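Protein LIN-41 (Caenorhabditis elegans, PDB 4UMG) is a TRIM-NHL protein that controls the onset of developmental plasticity in the worm and contains a filamin domain. Local coordinates at residues Q31-D34 with D38-S41. Numbering follows the deposited sequence.
Sequences QLRD and DLLS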
loop_
_atom_site.group_PDB
_atom_site.type_symbol
_atom_site.label_atom_id
_atom_site.label_comp_id
_atom_site.label_asym_id
_atom_site.label_seq_id
_atom_site.Cartn_x
_atom_site.Cartn_y
_atom_site.Cartn_z
ATOM N N GLN A 31 -0.153 8.235 1.762
ATOM C CA GLN A 31 -0.009 9.493 2.464
ATOM C C GLN A 31 -0.455 9.255 3.892
ATOM O O GLN A 31 -1.615 8.911 4.104
ATOM C CB GLN A 31 -0.914 10.531 1.784
ATOM C CG GLN A 31 -0.771 11.944 2.302
ATOM C CD GLN A 31 0.573 12.539 2.021
ATOM O OE1 GLN A 31 1.497 12.439 2.840
ATOM N NE2 GLN A 31 0.679 13.267 0.915
ATOM N N LEU A 32 0.468 9.379 4.853
ATOM C CA LEU A 32 0.147 9.199 6.266
ATOM C C LEU A 32 -0.190 10.554 6.866
ATOM O O LEU A 32 0.526 11.546 6.658
ATOM C CB LEU A 32 1.314 8.575 7.034
ATOM C CG LEU A 32 1.813 7.186 6.556
ATOM C CD1 LEU A 32 3.042 6.778 7.309
ATOM C CD2 LEU A 32 0.745 6.090 6.738
ATOM N N ARG A 33 -1.296 10.603 7.569
ATOM C CA ARG A 33 -1.760 11.814 8.242
ATOM C C ARG A 33 -2.092 11.470 9.670
ATOM O O ARG A 33 -2.532 10.331 9.919
ATOM C CB ARG A 33 -3.042 12.380 7.572
ATOM C CG ARG A 33 -2.776 12.899 6.128
ATOM C CD ARG A 33 -4.031 13.525 5.527
ATOM N NE ARG A 33 -3.856 13.888 4.116
ATOM C CZ ARG A 33 -3.562 15.115 3.689
ATOM N NH1 ARG A 33 -3.393 16.104 4.555
ATOM N NH2 ARG A 33 -3.404 15.354 2.393
ATOM N N ASP A 34 -1.915 12.425 10.595
ATOM C CA ASP A 34 -2.279 12.203 12.002
ATOM C C ASP A 34 -3.793 12.413 12.203
ATOM O O ASP A 34 -4.503 12.641 11.225
ATOM C CB ASP A 34 -1.499 13.135 12.923
ATOM C CG ASP A 34 -1.661 14.627 12.637
ATOM O OD1 ASP A 34 -2.731 15.029 12.118
ATOM O OD2 ASP A 34 -0.719 15.391 12.923
ATOM N N ASP A 38 -3.129 16.372 9.545
ATOM C CA ASP A 38 -1.837 16.946 9.126
ATOM C C ASP A 38 -0.922 15.850 8.595
ATOM O O ASP A 38 -0.877 14.769 9.157
ATOM C CB ASP A 38 -1.132 17.644 10.303
ATOM C CG ASP A 38 -1.790 18.933 10.777
ATOM O OD1 ASP A 38 -2.080 19.799 9.928
ATOM O OD2 ASP A 38 -1.949 19.096 11.992
ATOM N N LEU A 39 -0.119 16.151 7.567
ATOM C CA LEU A 39 0.808 15.127 7.047
ATOM C C LEU A 39 1.881 14.870 8.103
ATOM O O LEU A 39 2.256 15.825 8.794
ATOM C CB LEU A 39 1.502 15.618 5.749
ATOM C CG LEU A 39 0.617 16.046 4.582
ATOM C CD1 LEU A 39 1.442 16.520 3.435
ATOM C CD2 LEU A 39 -0.197 14.930 4.094
ATOM N N LEU A 40 2.370 13.602 8.247
ATOM C CA LEU A 40 3.426 13.340 9.231
ATOM C C LEU A 40 4.672 14.152 8.903
ATOM O O LEU A 40 4.955 14.362 7.727
ATOM C CB LEU A 40 3.770 11.855 9.346
ATOM C CG LEU A 40 2.737 10.925 9.960
ATOM C CD1 LEU A 40 3.322 9.540 10.129
ATOM C CD2 LEU A 40 2.249 11.432 11.309
ATOM N N SER A 41 5.388 14.633 9.943
ATOM C CA SER A 41 6.603 15.464 9.867
ATOM C C SER A 41 6.346 16.814 9.191
ATOM O O SER A 41 6.403 17.853 9.846
ATOM C CB SER A 41 7.758 14.717 9.198
ATOM O OG SER A 41 8.889 15.549 8.990
HETATM O O HOH W 1 -0.818 17.825 14.089
#
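A tight reversal of the chain just beyond strand 26-31 of the filamin domain folds D38-L40 back beside L32-D34, with R33 and L39 forming a single beta bridge. Two backbone bonds flank that pair: L40 N donates to L32 O (3.2 Å), and D34 N to D38 O (2.9 Å). The D34 carboxylate adds a third link, since D34 OD1 accepts the D38 N-H, 2.9 Å from D38 N, from above the carboxylate plane. A chi1 of 57° sets CG between the backbone N and the carbonyl carbon, which brings the carboxylate to that amide; D34 OD1 also takes a weak bond from C36 N. The filamin repeat is an immunoglobulin-like beta sandwich, and this reversal lies in the loop leading on to strand 73-78. Replacing D34 by an alanine removes the carboxylate, which would probably leave the D38 amide without its acceptor and the bridging water without one of its two. D34 OD2 lies 4.0 Å from D38 OD2, and that water donates to both oxygens, probably easing the repulsion. L39 CD2 sits over the centre of one face of the R33 guanidinium, 3.4 Å from R33 CZ, and also meets the Q31 amide at Q31 CD (3.3 Å). R33 NH1 itself bonds to G37 O, while L32 CB packs against L40 CD1.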